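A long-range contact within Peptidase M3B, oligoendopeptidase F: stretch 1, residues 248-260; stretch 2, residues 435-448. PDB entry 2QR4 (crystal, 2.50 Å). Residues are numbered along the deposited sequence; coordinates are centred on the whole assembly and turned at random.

Stretch 1, residues 248-260: VYDTLVDVVNKHL
Stretch 2 435-448: TVFRQTQFAEFEHF

Two helical segments, residues 248-258 and 435-448, pack with their axes 10.0 Å apart at closest approach and their N-to-C directions at 122°, so they cross steeply, nearer antiparallel than parallel (signed crossing angle -122°). The first helix begins earlier in the chain; the second begins earlier and runs on. Register is set by Val253 CA facing Thr440 CA at 6.5 Å and Val256 CA facing Phe437 CA at 6.9 Å. The second helix has a wider pi-type turn at 435-438; both are otherwise regular, and His259 (phi/psi -112/19) is the first residue to leave the first helix. The contact buries 581 Å².

Tyr249, Phe437 and Thr440, all buried, cover the most surface. Tyr249 (chi1 t, chi2 -70°) points toward the second helix and donates a hydrogen bond from OH to Ala443 O at 2.6 Å, the acceptor lying at the ring edge. Ala443 CB, also pointing across, packs 3.8 Å from Tyr249 CZ. The O of water 1 donates to Tyr249 OH (2.7 Å) and Glu446 OE1 (3.0 Å), bridging two side chains, one from each helix.

Thr440 (chi1 m) also points toward its partner. Its OG1 donates to Val436 O at 2.6 Å, satisfying the hydroxyl within its own helix, while its methyl CG2 offers apolar surface 3.9 Å from Val256 CB and its OG1 lies 3.5 Å from Leu252 CD1 (Leu252 chi1 t, chi2 p).

Phe437 leaves its backbone sideways, but chi1 m and chi2 -69° bring the ring nearer. Its CD1 meets Val256 CG1 at 3.6 Å and Leu260 CD2 at 4.0 Å, an apolar cluster extended by Val256 CG2 against Val436 CG2 at 3.9 Å (buried, beta-branched Val256 chi1 t; Leu260 m, t).

Beside this cluster, partly exposed Asn257 (chi1 m, chi2 -90°) donates through ND2 to Glu444 OE1 at 3.0 Å and to Val253 O at 2.8 Å, both nearly linear. Glu444, also partly exposed, is extended (t, t), its CD 3.9 Å from Val253 CG1.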

# COMPACT_ATOMS: atom_id res chain seq x y z
N VAL A 248 29.64 7.06 -7.31
CA VAL A 248 29.22 8.43 -7.61
C VAL A 248 28.30 8.95 -6.50
O VAL A 248 28.39 10.11 -6.11
CB VAL A 248 28.60 8.66 -9.04
CG1 VAL A 248 29.13 7.65 -10.06
CG2 VAL A 248 27.12 8.66 -9.00
N TYR A 249 27.47 8.07 -5.96
CA TYR A 249 26.55 8.44 -4.88
C TYR A 249 27.31 8.75 -3.58
O TYR A 249 27.02 9.75 -2.91
CB TYR A 249 25.55 7.31 -4.67
CG TYR A 249 24.19 7.66 -4.10
CD1 TYR A 249 24.04 8.08 -2.77
CD2 TYR A 249 23.04 7.52 -4.88
CE1 TYR A 249 22.76 8.36 -2.24
CE2 TYR A 249 21.77 7.81 -4.37
CZ TYR A 249 21.63 8.22 -3.06
OH TYR A 249 20.35 8.48 -2.61
N ASP A 250 28.27 7.90 -3.20
CA ASP A 250 29.08 8.14 -1.98
C ASP A 250 29.85 9.45 -2.08
O ASP A 250 29.81 10.26 -1.17
CB ASP A 250 30.08 7.01 -1.72
CG ASP A 250 29.41 5.69 -1.36
OD1 ASP A 250 28.28 5.70 -0.83
OD2 ASP A 250 30.02 4.63 -1.61
N THR A 251 30.54 9.65 -3.20
CA THR A 251 31.27 10.88 -3.45
C THR A 251 30.39 12.12 -3.29
O THR A 251 30.80 13.09 -2.65
CB THR A 251 31.86 10.88 -4.85
OG1 THR A 251 32.82 9.84 -4.95
CG2 THR A 251 32.54 12.20 -5.13
N LEU A 252 29.20 12.08 -3.87
CA LEU A 252 28.26 13.20 -3.75
C LEU A 252 27.93 13.48 -2.29
O LEU A 252 28.09 14.60 -1.81
CB LEU A 252 26.97 12.93 -4.54
CG LEU A 252 25.85 13.94 -4.29
CD1 LEU A 252 26.11 15.30 -4.98
CD2 LEU A 252 24.53 13.34 -4.74
N VAL A 253 27.47 12.45 -1.58
CA VAL A 253 27.09 12.62 -0.18
C VAL A 253 28.27 13.08 0.70
O VAL A 253 28.10 13.95 1.56
CB VAL A 253 26.40 11.34 0.36
CG1 VAL A 253 26.20 11.42 1.87
CG2 VAL A 253 25.07 11.13 -0.34
N ASP A 254 29.45 12.52 0.47
CA ASP A 254 30.65 12.87 1.24
C ASP A 254 31.16 14.28 0.99
O ASP A 254 31.51 14.99 1.94
CB ASP A 254 31.79 11.88 1.00
CG ASP A 254 31.49 10.51 1.57
OD1 ASP A 254 30.50 10.39 2.32
OD2 ASP A 254 32.23 9.54 1.26
N VAL A 255 31.22 14.69 -0.27
CA VAL A 255 31.70 16.04 -0.59
C VAL A 255 30.72 17.10 -0.07
O VAL A 255 31.12 18.11 0.50
CB VAL A 255 31.96 16.21 -2.09
CG1 VAL A 255 32.29 17.66 -2.41
CG2 VAL A 255 33.10 15.27 -2.55
N VAL A 256 29.43 16.85 -0.23
CA VAL A 256 28.42 17.76 0.27
C VAL A 256 28.49 17.87 1.80
O VAL A 256 28.47 18.96 2.34
CB VAL A 256 27.00 17.41 -0.20
CG1 VAL A 256 25.98 18.23 0.54
CG2 VAL A 256 26.87 17.65 -1.72
N ASN A 257 28.59 16.74 2.48
CA ASN A 257 28.77 16.75 3.94
C ASN A 257 29.99 17.52 4.42
O ASN A 257 29.94 18.23 5.42
CB ASN A 257 28.76 15.34 4.52
CG ASN A 257 27.36 14.88 4.86
OD1 ASN A 257 26.88 15.09 5.97
ND2 ASN A 257 26.67 14.32 3.88
N LYS A 258 31.09 17.39 3.68
CA LYS A 258 32.32 18.05 4.04
C LYS A 258 32.21 19.57 3.80
O LYS A 258 32.96 20.34 4.40
CB LYS A 258 33.49 17.42 3.27
CG LYS A 258 34.82 18.17 3.34
CD LYS A 258 35.88 17.48 2.46
CE LYS A 258 36.94 18.45 1.90
NZ LYS A 258 37.99 18.76 2.91
N HIS A 259 31.26 19.99 2.97
CA HIS A 259 31.09 21.42 2.65
C HIS A 259 29.81 22.07 3.19
O HIS A 259 29.40 23.14 2.72
CB HIS A 259 31.20 21.67 1.14
CG HIS A 259 32.55 21.37 0.58
ND1 HIS A 259 33.55 22.31 0.52
CD2 HIS A 259 33.08 20.22 0.10
CE1 HIS A 259 34.64 21.76 0.02
NE2 HIS A 259 34.38 20.49 -0.25
N LEU A 260 29.18 21.45 4.18
CA LEU A 260 27.99 22.03 4.81
C LEU A 260 28.27 23.42 5.42
O LEU A 260 27.40 24.28 5.43
CB LEU A 260 27.42 21.09 5.89
CG LEU A 260 26.83 19.80 5.33
CD1 LEU A 260 26.37 18.92 6.45
CD2 LEU A 260 25.69 20.08 4.35
N THR A 435 19.47 22.71 -5.61
CA THR A 435 19.77 21.62 -6.50
C THR A 435 20.91 20.74 -6.00
O THR A 435 20.92 19.54 -6.26
CB THR A 435 20.07 22.14 -7.89
OG1 THR A 435 19.08 23.11 -8.23
CG2 THR A 435 20.03 21.01 -8.92
N VAL A 436 21.87 21.30 -5.26
CA VAL A 436 22.87 20.41 -4.68
C VAL A 436 22.62 20.03 -3.23
O VAL A 436 22.50 18.84 -2.93
CB VAL A 436 24.34 20.77 -5.01
CG1 VAL A 436 24.45 22.17 -5.50
CG2 VAL A 436 25.26 20.48 -3.84
N PHE A 437 22.51 21.02 -2.35
CA PHE A 437 22.36 20.76 -0.92
C PHE A 437 21.04 20.06 -0.58
O PHE A 437 21.04 19.01 0.08
CB PHE A 437 22.56 22.04 -0.08
CG PHE A 437 24.00 22.46 0.04
CD1 PHE A 437 24.89 21.69 0.79
CD2 PHE A 437 24.47 23.59 -0.63
CE1 PHE A 437 26.25 22.06 0.88
CE2 PHE A 437 25.82 23.97 -0.53
CZ PHE A 437 26.71 23.19 0.23
N ARG A 438 19.94 20.62 -1.04
CA ARG A 438 18.62 20.09 -0.71
C ARG A 438 18.37 18.70 -1.35
O ARG A 438 17.95 17.75 -0.68
CB ARG A 438 17.55 21.11 -1.08
CG ARG A 438 16.11 20.73 -0.78
CD ARG A 438 15.25 22.01 -0.70
NE ARG A 438 13.81 21.77 -0.81
CZ ARG A 438 13.05 21.30 0.18
NH1 ARG A 438 11.76 21.11 -0.03
NH2 ARG A 438 13.56 21.00 1.37
N GLN A 439 18.67 18.57 -2.64
CA GLN A 439 18.48 17.28 -3.29
C GLN A 439 19.41 16.24 -2.71
O GLN A 439 19.04 15.07 -2.53
CB GLN A 439 18.66 17.40 -4.80
CG GLN A 439 17.68 18.40 -5.45
CD GLN A 439 16.23 18.21 -5.00
OE1 GLN A 439 15.54 19.17 -4.67
NE2 GLN A 439 15.75 16.97 -5.01
N THR A 440 20.62 16.65 -2.36
CA THR A 440 21.54 15.71 -1.73
C THR A 440 21.08 15.31 -0.33
O THR A 440 21.22 14.15 0.06
CB THR A 440 22.95 16.24 -1.72
OG1 THR A 440 23.37 16.40 -3.08
CG2 THR A 440 23.89 15.27 -1.00
N GLN A 441 20.51 16.26 0.42
CA GLN A 441 19.88 15.97 1.70
C GLN A 441 18.86 14.83 1.51
O GLN A 441 18.87 13.85 2.26
CB GLN A 441 19.17 17.22 2.25
CG GLN A 441 18.63 17.08 3.70
CD GLN A 441 17.83 18.30 4.15
OE1 GLN A 441 17.87 19.36 3.52
NE2 GLN A 441 17.08 18.16 5.23
N PHE A 442 18.01 14.99 0.50
CA PHE A 442 17.00 14.00 0.17
C PHE A 442 17.67 12.69 -0.19
O PHE A 442 17.23 11.63 0.24
CB PHE A 442 16.10 14.48 -1.00
CG PHE A 442 15.21 15.67 -0.66
CD1 PHE A 442 14.96 16.02 0.66
CD2 PHE A 442 14.58 16.39 -1.66
CE1 PHE A 442 14.14 17.10 0.97
CE2 PHE A 442 13.74 17.46 -1.37
CZ PHE A 442 13.52 17.82 -0.04
N ALA A 443 18.75 12.75 -0.98
CA ALA A 443 19.42 11.53 -1.42
C ALA A 443 20.01 10.78 -0.25
O ALA A 443 20.01 9.54 -0.23
CB ALA A 443 20.50 11.82 -2.47
N GLU A 444 20.51 11.53 0.72
CA GLU A 444 21.09 10.96 1.93
C GLU A 444 20.00 10.29 2.77
O GLU A 444 20.20 9.19 3.29
CB GLU A 444 21.84 12.02 2.75
CG GLU A 444 22.67 11.44 3.92
CD GLU A 444 23.59 12.47 4.60
OE1 GLU A 444 23.77 13.59 4.09
OE2 GLU A 444 24.14 12.15 5.67
N PHE A 445 18.84 10.94 2.90
CA PHE A 445 17.74 10.37 3.65
C PHE A 445 17.19 9.14 2.94
O PHE A 445 16.90 8.12 3.57
CB PHE A 445 16.63 11.39 3.89
CG PHE A 445 15.68 10.99 4.99
CD1 PHE A 445 16.12 10.91 6.31
CD2 PHE A 445 14.35 10.70 4.71
CE1 PHE A 445 15.26 10.54 7.32
CE2 PHE A 445 13.47 10.33 5.73
CZ PHE A 445 13.92 10.25 7.03
N GLU A 446 17.06 9.21 1.62
CA GLU A 446 16.56 8.05 0.89
C GLU A 446 17.42 6.83 1.16
O GLU A 446 16.91 5.76 1.45
CB GLU A 446 16.48 8.32 -0.61
CG GLU A 446 16.00 7.13 -1.41
CD GLU A 446 15.61 7.49 -2.86
OE1 GLU A 446 16.09 8.52 -3.37
OE2 GLU A 446 14.84 6.72 -3.48
N HIS A 447 18.74 7.01 1.10
CA HIS A 447 19.63 5.88 1.32
C HIS A 447 19.54 5.40 2.76
O HIS A 447 19.52 4.20 3.01
CB HIS A 447 21.07 6.22 0.94
CG HIS A 447 21.95 5.02 0.83
ND1 HIS A 447 23.20 4.95 1.41
CD2 HIS A 447 21.76 3.83 0.21
CE1 HIS A 447 23.74 3.78 1.15
NE2 HIS A 447 22.89 3.08 0.42
N PHE A 448 19.48 6.35 3.69
CA PHE A 448 19.34 6.04 5.12
C PHE A 448 18.11 5.16 5.39
O PHE A 448 18.19 4.19 6.13
CB PHE A 448 19.29 7.35 5.93
CG PHE A 448 18.86 7.18 7.36
CD1 PHE A 448 19.78 6.89 8.36
CD2 PHE A 448 17.53 7.35 7.72
CE1 PHE A 448 19.39 6.77 9.69
CE2 PHE A 448 17.12 7.21 9.06
CZ PHE A 448 18.06 6.93 10.04
O HOH W 1 18.74 9.34 -4.54